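Local structure of protein TASOR (Homo sapiens, 6TL1) at residues A[3-8]-A[41-46]; A[24-29]-A[169-174]; A[49-54]-A[133-138]; A[141-146]-A[162-167]. The protein acts, through a chain that includes this pseudo-PARP domain, in the HUSH complex, which maintains epigenetic silencing by promoting recruitment of SETDB1 and MORC2. One frame throughout, in Å; residues are numbered along the deposited sequence.

From the N terminus, interaction 1 comes first. It closes the loop from strand 4-6 through helix 12-22 to the end of strand 34-42, and adds an edge strand to the five-stranded antiparallel sheet. Interaction 3 follows in series. It packs helix 45-60, which starts within 41-46, on the end of strand 126-134 of that sheet. Interaction 4 joins strand 139-142 to the end of strand 159-162 in the mixed four-stranded sheet. Interaction 2 spans most of the chain, linking the loop after helix 12-22 to the loop before helix 176-179. Interactions 3 and 4 both lie within its span, whereas interaction 1 crosses it. The centres of interactions 1 and 4 are about 35 Å apart.

Interaction 1: residues A[3-8]-A[41-46]; sequences LFQPLT and LVHNEL
Gln5 and Leu41 form an antiparallel hydrogen-bonded pair. Gln5 N donates to Leu41 O (2.9 Å), and Leu41 N donates to Gln5 O (3.0 Å). Next to it, Phe4 and Val42 make a non-hydrogen-bonded pair. At the His43 end, His43 N donates to Leu3 O (2.8 Å). Two CA-H...O contacts run beside these bonds, from Val42 CA to Leu3 O and from Phe4 CA to Leu41 O.

One side-chain hydrogen bond is added. His43 NE2 donates to Gln5 OE1 over 2.8 Å, at 162° at the hydrogen. The acceptor lies near the imidazole plane, and the donor lies in the plane of the Gln5 carbonyl. Amide and ring are nearly coplanar, 24° apart. The bond is consistent with a proton on NE2 of His43.

Apolar contacts occupy both faces of the sheet. Leu7 crosses Leu41 at about a right angle, with Leu7 CD2 3.9 Å from Leu41 CD1. On the Phe4 side, Val42 CG2 lies 4.0 Å from Phe4 CE1. The Leu3 CD1 branch, placed by chi2 (57°), reaches Val42 CG1 and Asn44 CB.

The pairing is that of a sheet-edge strand, with 4-6 outermost beside 34-42. Helix 12-22 packs on Leu7 and Leu41. Helix 82-88 packs on Phe4 and Val42, and strand 199-209 continues the sheet beyond 34-42.

Interaction 2: residues A[24-29]-A[169-174]; sequences SYLEPT and TSLLAY
Leu26 and Glu27 face Thr169, Ser170 and Leu171 across two segments without regular helix or strand. The closest CA atoms, those of Leu26 and Thr169, are 6.7 Å apart. Residues Ser170 to Ala173 form a type I beta turn, closed by Ala173 N donating to Ser170 O. Ser170 OG also accepts from Leu172 N (3.1 Å), which makes an ST turn. A water donates to Thr169 O (2.8 Å); its link to Leu26 O is too short to be trusted and remains doubtful.

The Glu27 carboxylate grips the start of the turn. Leu171 N donates to Glu27 OE2 over 3.0 Å, and the bond is almost straight at 175°. The N-H meets OE2 on its anti side, 30° out of the carboxylate plane. The Glu27 chain is extended beyond CG (chi2 -176°), and it crosses Leu171 obliquely. Leu171 CG comes 3.6 Å from Glu27 OE2.

Leu26 supplies the apolar part. Its CD2 branch rests on the backbone of the turn, 3.6 Å from Ser170 C. The same CD2 meets Leu171 CD2 at 4.0 Å.

This is a surface contact between loops. Asp114, which accepts from the backbone N of both Leu26 and Glu27, and Tyr112, which packs on Leu26, brace the 24-29 side. The contact joins the loop between helix 12-22 and strand 34-42 to the loop between strand 159-162 and helix 176-179.

Interaction 3: residues A[49-54]-A[133-138]; sequences KEFTEK and KIMKGK
The Phe51 ring lies between Lys133 and Met135, which meet its opposite faces. Lys133 CE sits over one face, 3.8 Å from the ring centroid and 18° off the normal. Met135 CE sits over the other at 3.9 Å. Both are CH-pi contacts, displaced toward the rim. Ile134 CA lies at the ring edge, near its plane. This is helix-on-sheet packing: helix 45-60 lies against the end of strand 126-134 in the five-stranded antiparallel sheet of the pseudo-PARP domain.

Phe51 CG, anti to the backbone N (chi1 -174°), starts the side chain toward strand 126-134. The side chain reaches toward Met135 tip to tip. Lys133 instead crosses the ring obliquely with an extended chain, using its methylenes as an apolar cover. The Met135 chain bends at chi3 (-76°), which places CE over the ring. Its sulfur is oblique to the ring, 4.7 Å from the centroid, and makes a Met-aromatic contact.

No hydrogen bond links the two segments. Lys54 touches Met135 only loosely, and its ammonium forms a salt bridge with Glu186. Cys200 of strand 199-209 also touches Phe51 and Lys133. At the ring tip, Phe51 CZ comes 3.6 Å from Met135 CG.

Interaction 4: residues A[141-146]-A[162-167]; sequences SIYDPM and SKNANR
Lys163 crosses the Tyr143 ring obliquely and meets it in two ways. Lys163 CG lies over one ring face, 3.9 Å from the centroid and 18° off the normal, in a CH-pi contact. The chain then bends at chi2 and again at chi4 (-46°), the second bend placing NZ near the phenol. There Lys163 NZ donates to Tyr143 OH over 3.1 Å. One side chain thus holds both the face and the hydroxyl of the tyrosine. Lys163 CD also packs against Ser141 CB at 3.6 Å.

Asn164 approaches the same ring obliquely, with amide and ring planes 72° apart. Asn164 ND2 is 3.8 Å from Tyr143 CE2. A water lies 3.0 Å from Tyr143 OH and weakly accepts from Asn164 ND2.

In the backbone, Lys163 N donates to Ile142 O (2.8 Å), from well above the carbonyl plane. A second water donates to Ile142 O and also binds Ser162 OG. The Ile142 side chain packs on Leu100 and Leu151.

Ile142 and Ser162 form a parallel bridge, and a type I turn runs from Ser162 to Ala165. This is the end of a parallel strand pair at the edge of the mixed four-stranded sheet: 139-142 is outermost, and past Ile142 and Ser162 the two chains turn into loops.

Interaction 1: residues A[3-8]-A[41-46]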
loop_
_atom_site.group_PDB
_atom_site.type_symbol
_atom_site.label_atom_id
_atom_site.label_comp_id
_atom_site.label_asym_id
_atom_site.label_seq_id
_atom_site.Cartn_x
_atom_site.Cartn_y
_atom_site.Cartn_z
ATOM N N LEU A 3 -17.016 -11.174 2.761
ATOM C CA LEU A 3 -15.876 -10.264 2.684
ATOM C C LEU A 3 -14.708 -10.883 1.918
ATOM O O LEU A 3 -14.067 -10.208 1.107
ATOM C CB LEU A 3 -15.458 -9.841 4.095
ATOM C CG LEU A 3 -14.258 -8.883 4.204
ATOM C CD1 LEU A 3 -14.504 -7.619 3.415
ATOM C CD2 LEU A 3 -14.000 -8.539 5.665
ATOM N N PHE A 4 -14.430 -12.165 2.129
ATOM C CA PHE A 4 -13.305 -12.827 1.480
ATOM C C PHE A 4 -13.803 -13.864 0.488
ATOM O O PHE A 4 -14.671 -14.682 0.815
ATOM C CB PHE A 4 -12.381 -13.488 2.506
ATOM C CG PHE A 4 -11.737 -12.512 3.438
ATOM C CD1 PHE A 4 -10.694 -11.719 3.001
ATOM C CD2 PHE A 4 -12.194 -12.367 4.741
ATOM C CE1 PHE A 4 -10.100 -10.806 3.848
ATOM C CE2 PHE A 4 -11.602 -11.455 5.595
ATOM C CZ PHE A 4 -10.556 -10.673 5.148
ATOM N N GLN A 5 -13.228 -13.857 -0.710
ATOM C CA GLN A 5 -13.552 -14.920 -1.651
ATOM C C GLN A 5 -12.306 -15.744 -1.892
ATOM O O GLN A 5 -11.366 -15.262 -2.574
ATOM C CB GLN A 5 -14.108 -14.347 -2.953
ATOM C CG GLN A 5 -14.061 -15.330 -4.126
ATOM C CD GLN A 5 -14.067 -14.633 -5.469
ATOM O OE1 GLN A 5 -14.112 -13.402 -5.549
ATOM N NE2 GLN A 5 -14.069 -15.418 -6.536
ATOM N N PRO A 6 -12.188 -16.949 -1.362
ATOM C CA PRO A 6 -11.011 -17.777 -1.602
ATOM C C PRO A 6 -10.889 -18.132 -3.081
ATOM O O PRO A 6 -11.892 -18.387 -3.752
ATOM C CB PRO A 6 -11.241 -19.018 -0.743
ATOM C CG PRO A 6 -12.241 -18.580 0.303
ATOM C CD PRO A 6 -13.116 -17.580 -0.389
ATOM N N LEU A 7 -9.657 -18.100 -3.586
ATOM C CA LEU A 7 -9.356 -18.400 -4.976
ATOM C C LEU A 7 -8.608 -19.724 -5.046
ATOM O O LEU A 7 -7.745 -20.005 -4.204
ATOM C CB LEU A 7 -8.522 -17.291 -5.622
ATOM C CG LEU A 7 -9.017 -15.857 -5.442
ATOM C CD1 LEU A 7 -7.941 -14.840 -5.863
ATOM C CD2 LEU A 7 -10.302 -15.636 -6.217
ATOM N N THR A 8 -8.930 -20.524 -6.054
ATOM C CA THR A 8 -8.279 -21.818 -6.193
ATOM C C THR A 8 -6.917 -21.633 -6.852
ATOM O O THR A 8 -6.830 -20.996 -7.908
ATOM C CB THR A 8 -9.138 -22.762 -7.021
ATOM O OG1 THR A 8 -10.411 -22.929 -6.379
ATOM C CG2 THR A 8 -8.468 -24.133 -7.150
ATOM N N LEU A 41 -9.810 -12.688 -2.819
ATOM C CA LEU A 41 -10.227 -11.342 -3.178
ATOM C C LEU A 41 -11.062 -10.769 -2.041
ATOM O O LEU A 41 -11.721 -11.500 -1.295
ATOM C CB LEU A 41 -11.019 -11.320 -4.490
ATOM C CG LEU A 41 -10.166 -11.550 -5.734
ATOM C CD1 LEU A 41 -10.998 -11.906 -6.946
ATOM C CD2 LEU A 41 -9.314 -10.313 -6.004
ATOM N N VAL A 42 -10.988 -9.457 -1.872
ATOM C CA VAL A 42 -11.723 -8.784 -0.816
ATOM C C VAL A 42 -12.915 -8.074 -1.449
ATOM O O VAL A 42 -12.774 -7.386 -2.469
ATOM C CB VAL A 42 -10.821 -7.809 -0.042
ATOM C CG1 VAL A 42 -11.617 -7.105 1.043
ATOM C CG2 VAL A 42 -9.632 -8.560 0.561
ATOM N N HIS A 43 -14.091 -8.250 -0.859
ATOM C CA HIS A 43 -15.296 -7.592 -1.362
ATOM C C HIS A 43 -15.908 -6.849 -0.184
ATOM O O HIS A 43 -16.748 -7.386 0.539
ATOM C CB HIS A 43 -16.267 -8.594 -2.014
ATOM C CG HIS A 43 -15.621 -9.445 -3.068
ATOM N ND1 HIS A 43 -15.347 -8.966 -4.326
ATOM C CD2 HIS A 43 -15.273 -10.756 -3.073
ATOM C CE1 HIS A 43 -14.790 -9.929 -5.050
ATOM N NE2 HIS A 43 -14.745 -11.022 -4.317
ATOM N N ASN A 44 -15.516 -5.587 -0.023
ATOM C CA ASN A 44 -16.041 -4.771 1.065
ATOM C C ASN A 44 -16.793 -3.639 0.375
ATOM O O ASN A 44 -16.184 -2.665 -0.081
ATOM C CB ASN A 44 -14.918 -4.272 2.002
ATOM C CG ASN A 44 -15.448 -3.363 3.132
ATOM O OD1 ASN A 44 -16.428 -2.640 2.949
ATOM N ND2 ASN A 44 -14.864 -3.477 4.321
ATOM N N GLU A 45 -18.114 -3.811 0.272
ATOM C CA GLU A 45 -18.942 -2.877 -0.487
ATOM C C GLU A 45 -18.859 -1.460 0.071
ATOM O O GLU A 45 -18.835 -0.487 -0.693
ATOM C CB GLU A 45 -20.391 -3.371 -0.517
ATOM C CG GLU A 45 -20.905 -3.916 0.807
ATOM C CD GLU A 45 -21.804 -2.932 1.540
ATOM O OE1 GLU A 45 -22.225 -3.239 2.678
ATOM O OE2 GLU A 45 -22.092 -1.851 0.980
ATOM N N LEU A 46 -18.822 -1.315 1.400
ATOM C CA LEU A 46 -18.736 0.021 1.991
ATOM C C LEU A 46 -17.449 0.727 1.577
ATOM O O LEU A 46 -17.476 1.903 1.194
ATOM C CB LEU A 46 -18.841 -0.061 3.514
ATOM C CG LEU A 46 -20.191 -0.556 4.028
ATOM C CD1 LEU A 46 -20.254 -0.523 5.552
ATOM C CD2 LEU A 46 -21.300 0.290 3.419
#

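Interaction 2: residues A[24-29]-A[169-174]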
loop_
_atom_site.group_PDB
_atom_site.type_symbol
_atom_site.label_atom_id
_atom_site.label_comp_id
_atom_site.label_asym_id
_atom_site.label_seq_id
_atom_site.Cartn_x
_atom_site.Cartn_y
_atom_site.Cartn_z
ATOM N N SER A 24 5.330 -6.352 -9.282
ATOM C CA SER A 24 5.525 -5.216 -8.384
ATOM C C SER A 24 6.750 -5.382 -7.486
ATOM O O SER A 24 6.845 -4.734 -6.438
ATOM C CB SER A 24 4.275 -5.009 -7.530
ATOM O OG SER A 24 3.111 -4.957 -8.347
ATOM N N TYR A 25 7.688 -6.228 -7.875
ATOM C CA TYR A 25 8.903 -6.421 -7.104
ATOM C C TYR A 25 9.898 -5.303 -7.369
ATOM O O TYR A 25 9.978 -4.752 -8.473
ATOM C CB TYR A 25 9.566 -7.759 -7.451
ATOM C CG TYR A 25 8.824 -8.991 -6.973
ATOM C CD1 TYR A 25 8.090 -8.970 -5.797
ATOM C CD2 TYR A 25 8.864 -10.182 -7.708
ATOM C CE1 TYR A 25 7.415 -10.096 -5.358
ATOM C CE2 TYR A 25 8.194 -11.312 -7.277
ATOM C CZ TYR A 25 7.465 -11.257 -6.106
ATOM O OH TYR A 25 6.796 -12.369 -5.672
ATOM N N LEU A 26 10.668 -4.968 -6.338
ATOM C CA LEU A 26 11.826 -4.123 -6.585
ATOM C C LEU A 26 12.912 -4.926 -7.284
ATOM O O LEU A 26 13.601 -4.420 -8.178
ATOM C CB LEU A 26 12.355 -3.542 -5.279
ATOM C CG LEU A 26 13.681 -2.809 -5.466
ATOM C CD1 LEU A 26 13.470 -1.540 -6.284
ATOM C CD2 LEU A 26 14.332 -2.494 -4.120
ATOM N N GLU A 27 13.064 -6.189 -6.908
ATOM C CA GLU A 27 13.949 -7.105 -7.622
ATOM C C GLU A 27 13.078 -8.195 -8.235
ATOM O O GLU A 27 12.657 -9.125 -7.522
ATOM C CB GLU A 27 14.982 -7.700 -6.670
ATOM C CG GLU A 27 15.918 -6.667 -6.067
ATOM C CD GLU A 27 16.992 -7.294 -5.192
ATOM O OE1 GLU A 27 17.167 -8.533 -5.261
ATOM O OE2 GLU A 27 17.648 -6.552 -4.432
ATOM N N PRO A 28 12.827 -8.165 -9.547
ATOM C CA PRO A 28 11.907 -9.158 -10.138
ATOM C C PRO A 28 12.303 -10.611 -9.894
ATOM O O PRO A 28 11.424 -11.479 -9.954
ATOM C CB PRO A 28 11.920 -8.797 -11.628
ATOM C CG PRO A 28 12.183 -7.317 -11.620
ATOM C CD PRO A 28 13.206 -7.129 -10.524
ATOM N N THR A 29 13.582 -10.901 -9.601
ATOM C CA THR A 29 14.006 -12.252 -9.239
ATOM C C THR A 29 13.509 -12.699 -7.870
ATOM O O THR A 29 13.741 -13.859 -7.502
ATOM C CB THR A 29 15.532 -12.382 -9.302
ATOM O OG1 THR A 29 16.149 -11.332 -8.544
ATOM C CG2 THR A 29 15.995 -12.335 -10.746
ATOM N N THR A 169 17.505 0.624 -5.869
ATOM C CA THR A 169 17.452 -0.539 -6.748
ATOM C C THR A 169 17.651 -1.861 -6.022
ATOM O O THR A 169 17.435 -2.917 -6.631
ATOM C CB THR A 169 18.490 -0.442 -7.884
ATOM O OG1 THR A 169 19.821 -0.467 -7.350
ATOM C CG2 THR A 169 18.282 0.824 -8.697
ATOM N N SER A 170 18.083 -1.836 -4.763
ATOM C CA SER A 170 18.414 -3.038 -4.015
ATOM C C SER A 170 17.577 -3.128 -2.748
ATOM O O SER A 170 17.407 -2.135 -2.031
ATOM C CB SER A 170 19.914 -3.057 -3.667
ATOM O OG SER A 170 20.225 -4.110 -2.773
ATOM N N LEU A 171 17.099 -4.341 -2.452
ATOM C CA LEU A 171 16.406 -4.608 -1.196
ATOM C C LEU A 171 17.274 -4.330 0.029
ATOM O O LEU A 171 16.733 -4.194 1.132
ATOM C CB LEU A 171 15.939 -6.068 -1.167
ATOM C CG LEU A 171 14.871 -6.453 -2.196
ATOM C CD1 LEU A 171 14.628 -7.961 -2.191
ATOM C CD2 LEU A 171 13.568 -5.698 -1.911
ATOM N N LEU A 172 18.594 -4.242 -0.136
ATOM C CA LEU A 172 19.528 -4.039 0.970
ATOM C C LEU A 172 20.082 -2.618 1.058
ATOM O O LEU A 172 20.880 -2.338 1.954
ATOM C CB LEU A 172 20.689 -5.043 0.887
ATOM C CG LEU A 172 20.211 -6.491 0.946
ATOM C CD1 LEU A 172 21.298 -7.489 0.557
ATOM C CD2 LEU A 172 19.623 -6.800 2.317
ATOM N N ALA A 173 19.679 -1.719 0.167
ATOM C CA ALA A 173 20.092 -0.327 0.271
ATOM C C ALA A 173 19.591 0.289 1.578
ATOM O O ALA A 173 18.557 -0.102 2.124
ATOM C CB ALA A 173 19.568 0.468 -0.925
ATOM N N TYR A 174 20.347 1.254 2.086
ATOM C CA TYR A 174 20.015 1.890 3.357
ATOM C C TYR A 174 18.601 2.465 3.335
ATOM O O TYR A 174 18.280 3.310 2.495
ATOM C CB TYR A 174 21.011 3.004 3.644
ATOM C CG TYR A 174 20.857 3.624 5.009
ATOM C CD1 TYR A 174 21.157 2.895 6.154
ATOM C CD2 TYR A 174 20.377 4.920 5.158
ATOM C CE1 TYR A 174 21.030 3.452 7.411
ATOM C CE2 TYR A 174 20.228 5.491 6.424
ATOM C CZ TYR A 174 20.553 4.746 7.542
ATOM O OH TYR A 174 20.422 5.291 8.798
HETATM O O HOH W 1 15.854 -3.822 -8.811
#

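Interaction 3: residues A[49-54]-A[133-138]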
loop_
_atom_site.group_PDB
_atom_site.type_symbol
_atom_site.label_atom_id
_atom_site.label_comp_id
_atom_site.label_asym_id
_atom_site.label_seq_id
_atom_site.Cartn_x
_atom_site.Cartn_y
_atom_site.Cartn_z
ATOM N N LYS A 49 -17.585 1.556 -2.183
ATOM C CA LYS A 49 -18.412 2.738 -2.408
ATOM C C LYS A 49 -17.622 4.010 -2.181
ATOM O O LYS A 49 -17.695 4.935 -2.999
ATOM C CB LYS A 49 -19.648 2.747 -1.492
ATOM C CG LYS A 49 -20.680 1.705 -1.801
ATOM C CD LYS A 49 -22.046 2.018 -1.187
ATOM C CE LYS A 49 -22.475 0.906 -0.243
ATOM N NZ LYS A 49 -23.952 0.711 -0.139
ATOM N N GLU A 50 -16.848 4.069 -1.097
ATOM C CA GLU A 50 -16.190 5.320 -0.767
ATOM C C GLU A 50 -14.977 5.556 -1.658
ATOM O O GLU A 50 -14.675 6.705 -1.986
ATOM C CB GLU A 50 -15.812 5.334 0.708
ATOM C CG GLU A 50 -17.033 5.173 1.595
ATOM C CD GLU A 50 -16.854 5.692 3.009
ATOM O OE1 GLU A 50 -15.746 5.578 3.573
ATOM O OE2 GLU A 50 -17.864 6.151 3.586
ATOM N N PHE A 51 -14.322 4.480 -2.115
ATOM C CA PHE A 51 -13.265 4.612 -3.114
ATOM C C PHE A 51 -13.836 5.188 -4.404
ATOM O O PHE A 51 -13.299 6.152 -4.969
ATOM C CB PHE A 51 -12.614 3.239 -3.352
ATOM C CG PHE A 51 -11.409 3.260 -4.259
ATOM C CD1 PHE A 51 -11.557 3.138 -5.633
ATOM C CD2 PHE A 51 -10.119 3.346 -3.732
ATOM C CE1 PHE A 51 -10.450 3.140 -6.468
ATOM C CE2 PHE A 51 -9.010 3.347 -4.568
ATOM C CZ PHE A 51 -9.178 3.239 -5.931
ATOM N N THR A 52 -14.958 4.628 -4.863
ATOM C CA THR A 52 -15.587 5.121 -6.083
ATOM C C THR A 52 -16.057 6.559 -5.917
ATOM O O THR A 52 -15.871 7.387 -6.816
ATOM C CB THR A 52 -16.769 4.229 -6.451
ATOM O OG1 THR A 52 -16.298 2.972 -6.952
ATOM C CG2 THR A 52 -17.661 4.911 -7.482
ATOM N N GLU A 53 -16.651 6.877 -4.766
ATOM C CA GLU A 53 -17.066 8.252 -4.502
ATOM C C GLU A 53 -15.867 9.196 -4.521
ATOM O O GLU A 53 -15.918 10.268 -5.135
ATOM C CB GLU A 53 -17.784 8.311 -3.152
ATOM C CG GLU A 53 -18.128 9.697 -2.649
ATOM C CD GLU A 53 -19.039 10.468 -3.582
ATOM O OE1 GLU A 53 -18.821 11.688 -3.743
ATOM O OE2 GLU A 53 -19.962 9.856 -4.162
ATOM N N LYS A 54 -14.769 8.798 -3.876
ATOM C CA LYS A 54 -13.579 9.645 -3.837
ATOM C C LYS A 54 -13.025 9.875 -5.232
ATOM O O LYS A 54 -12.646 10.997 -5.581
ATOM C CB LYS A 54 -12.505 9.008 -2.950
ATOM C CG LYS A 54 -11.151 9.722 -2.977
ATOM C CD LYS A 54 -11.257 11.086 -2.298
ATOM C CE LYS A 54 -9.884 11.767 -2.232
ATOM N NZ LYS A 54 -9.933 13.116 -1.585
ATOM N N LYS A 133 -5.905 -1.517 -3.619
ATOM C CA LYS A 133 -5.971 -0.643 -4.771
ATOM C C LYS A 133 -5.923 0.790 -4.254
ATOM O O LYS A 133 -6.454 1.099 -3.184
ATOM C CB LYS A 133 -7.218 -0.887 -5.623
ATOM C CG LYS A 133 -8.546 -0.505 -5.014
ATOM C CD LYS A 133 -9.645 -0.645 -6.078
ATOM C CE LYS A 133 -11.052 -0.404 -5.523
ATOM N NZ LYS A 133 -12.090 -0.723 -6.561
ATOM N N ILE A 134 -5.210 1.646 -4.982
ATOM C CA ILE A 134 -4.962 3.016 -4.562
ATOM C C ILE A 134 -5.114 3.916 -5.771
ATOM O O ILE A 134 -5.036 3.472 -6.920
ATOM C CB ILE A 134 -3.554 3.216 -3.949
ATOM C CG1 ILE A 134 -2.489 2.778 -4.969
ATOM C CG2 ILE A 134 -3.444 2.451 -2.651
ATOM C CD1 ILE A 134 -1.049 2.991 -4.521
ATOM N N MET A 135 -5.333 5.194 -5.487
ATOM C CA MET A 135 -5.177 6.262 -6.466
ATOM C C MET A 135 -4.132 7.216 -5.928
ATOM O O MET A 135 -4.371 7.916 -4.933
ATOM C CB MET A 135 -6.502 6.975 -6.710
ATOM C CG MET A 135 -7.526 6.087 -7.389
ATOM S SD MET A 135 -9.043 6.994 -7.715
ATOM C CE MET A 135 -9.693 7.016 -6.055
ATOM N N LYS A 136 -2.964 7.231 -6.569
ATOM C CA LYS A 136 -1.944 8.148 -6.112
ATOM C C LYS A 136 -2.340 9.582 -6.407
ATOM O O LYS A 136 -1.874 10.492 -5.721
ATOM C CB LYS A 136 -0.586 7.821 -6.743
ATOM C CG LYS A 136 -0.081 6.416 -6.466
ATOM C CD LYS A 136 1.422 6.332 -6.716
ATOM C CE LYS A 136 1.767 6.018 -8.158
ATOM N NZ LYS A 136 1.202 4.716 -8.607
ATOM N N GLY A 137 -3.206 9.792 -7.397
ATOM C CA GLY A 137 -3.694 11.127 -7.698
ATOM C C GLY A 137 -2.553 12.078 -8.002
ATOM O O GLY A 137 -1.565 11.725 -8.667
ATOM N N LYS A 138 -2.690 13.309 -7.516
ATOM C CA LYS A 138 -1.632 14.305 -7.635
ATOM C C LYS A 138 -0.654 14.068 -6.495
ATOM O O LYS A 138 -1.009 14.186 -5.313
ATOM C CB LYS A 138 -2.191 15.725 -7.628
ATOM C CG LYS A 138 -1.127 16.795 -7.443
ATOM C CD LYS A 138 -1.599 18.175 -7.896
ATOM C CE LYS A 138 -1.420 18.354 -9.413
ATOM N NZ LYS A 138 -0.012 18.707 -9.803
#

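Interaction 4: residues A[141-146]-A[162-167]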
loop_
_atom_site.group_PDB
_atom_site.type_symbol
_atom_site.label_atom_id
_atom_site.label_comp_id
_atom_site.label_asym_id
_atom_site.label_seq_id
_atom_site.Cartn_x
_atom_site.Cartn_y
_atom_site.Cartn_z
ATOM N N SER A 141 5.977 15.071 -3.973
ATOM C CA SER A 141 7.287 14.465 -3.757
ATOM C C SER A 141 8.066 15.283 -2.739
ATOM O O SER A 141 8.210 16.500 -2.896
ATOM C CB SER A 141 8.065 14.401 -5.071
ATOM O OG SER A 141 7.503 13.445 -5.947
ATOM N N ILE A 142 8.586 14.620 -1.706
ATOM C CA ILE A 142 9.304 15.335 -0.657
ATOM C C ILE A 142 10.675 14.706 -0.453
ATOM O O ILE A 142 10.866 13.497 -0.626
ATOM C CB ILE A 142 8.511 15.384 0.666
ATOM C CG1 ILE A 142 8.195 13.977 1.165
ATOM C CG2 ILE A 142 7.209 16.196 0.495
ATOM C CD1 ILE A 142 7.590 13.960 2.550
ATOM N N TYR A 143 11.635 15.535 -0.071
ATOM C CA TYR A 143 12.949 15.039 0.288
ATOM C C TYR A 143 12.931 14.448 1.692
ATOM O O TYR A 143 12.182 14.894 2.567
ATOM C CB TYR A 143 13.971 16.167 0.201
ATOM C CG TYR A 143 14.293 16.565 -1.217
ATOM C CD1 TYR A 143 13.549 17.537 -1.878
ATOM C CD2 TYR A 143 15.336 15.964 -1.898
ATOM C CE1 TYR A 143 13.848 17.900 -3.178
ATOM C CE2 TYR A 143 15.648 16.326 -3.194
ATOM C CZ TYR A 143 14.905 17.290 -3.828
ATOM O OH TYR A 143 15.232 17.642 -5.118
ATOM N N ASP A 144 13.764 13.431 1.903
ATOM C CA ASP A 144 13.809 12.794 3.210
ATOM C C ASP A 144 14.376 13.767 4.250
ATOM O O ASP A 144 15.189 14.630 3.921
ATOM C CB ASP A 144 14.632 11.508 3.154
ATOM C CG ASP A 144 16.012 11.714 2.547
ATOM O OD1 ASP A 144 16.122 12.319 1.452
ATOM O OD2 ASP A 144 16.990 11.268 3.182
ATOM N N PRO A 145 13.934 13.666 5.510
ATOM C CA PRO A 145 14.255 14.718 6.487
ATOM C C PRO A 145 15.726 14.752 6.866
ATOM O O PRO A 145 16.352 13.719 7.121
ATOM C CB PRO A 145 13.381 14.357 7.695
ATOM C CG PRO A 145 13.134 12.892 7.558
ATOM C CD PRO A 145 13.038 12.643 6.079
ATOM N N MET A 146 16.265 15.975 6.929
ATOM C CA MET A 146 17.667 16.253 7.251
ATOM C C MET A 146 17.692 17.389 8.272
ATOM O O MET A 146 18.029 18.519 7.928
ATOM C CB MET A 146 18.448 16.638 6.002
ATOM C CG MET A 146 19.284 15.569 5.375
ATOM S SD MET A 146 20.556 16.368 4.373
ATOM C CE MET A 146 21.769 16.788 5.616
ATOM N N SER A 162 8.667 9.598 -1.644
ATOM C CA SER A 162 10.044 10.074 -1.523
ATOM C C SER A 162 10.539 10.575 -2.868
ATOM O O SER A 162 10.496 9.847 -3.860
ATOM C CB SER A 162 10.959 8.972 -1.005
ATOM O OG SER A 162 10.628 8.685 0.345
ATOM N N LYS A 163 11.113 11.780 -2.863
ATOM C CA LYS A 163 11.527 12.457 -4.092
ATOM C C LYS A 163 12.383 11.594 -5.017
ATOM O O LYS A 163 12.155 11.554 -6.235
ATOM C CB LYS A 163 12.294 13.732 -3.733
ATOM C CG LYS A 163 12.612 14.609 -4.931
ATOM C CD LYS A 163 11.454 15.521 -5.264
ATOM C CE LYS A 163 11.592 16.057 -6.675
ATOM N NZ LYS A 163 12.975 16.540 -6.929
ATOM N N ASN A 164 13.389 10.920 -4.479
ATOM C CA ASN A 164 14.341 10.209 -5.330
ATOM C C ASN A 164 14.296 8.699 -5.131
ATOM O O ASN A 164 15.312 8.023 -5.283
ATOM C CB ASN A 164 15.758 10.735 -5.097
ATOM C CG ASN A 164 15.960 12.127 -5.663
ATOM O OD1 ASN A 164 15.670 12.378 -6.836
ATOM N ND2 ASN A 164 16.460 13.041 -4.835
ATOM N N ALA A 165 13.106 8.159 -4.853
ATOM C CA ALA A 165 12.957 6.733 -4.575
ATOM C C ALA A 165 13.388 5.845 -5.733
ATOM O O ALA A 165 13.738 4.679 -5.512
ATOM C CB ALA A 165 11.501 6.429 -4.213
ATOM N N ASN A 166 13.353 6.341 -6.968
ATOM C CA ASN A 166 13.836 5.508 -8.073
ATOM C C ASN A 166 15.335 5.237 -7.992
ATOM O O ASN A 166 15.820 4.324 -8.665
ATOM C CB ASN A 166 13.461 6.124 -9.424
ATOM C CG ASN A 166 11.950 6.147 -9.657
ATOM O OD1 ASN A 166 11.173 5.656 -8.834
ATOM N ND2 ASN A 166 11.533 6.693 -10.795
ATOM N N ARG A 167 16.079 6.014 -7.201
ATOM C CA ARG A 167 17.472 5.675 -6.925
ATOM C C ARG A 167 17.584 4.313 -6.251
ATOM O O ARG A 167 18.629 3.666 -6.334
ATOM C CB ARG A 167 18.111 6.753 -6.047
ATOM C CG ARG A 167 18.464 8.026 -6.785
ATOM C CD ARG A 167 19.106 9.040 -5.853
ATOM N NE ARG A 167 19.238 10.348 -6.491
ATOM C CZ ARG A 167 19.607 11.459 -5.860
ATOM N NH1 ARG A 167 19.887 11.427 -4.563
ATOM N NH2 ARG A 167 19.694 12.601 -6.528
HETATM O O HOH W 2 11.643 11.057 1.400
HETATM O O HOH W 3 16.926 15.850 -6.845
#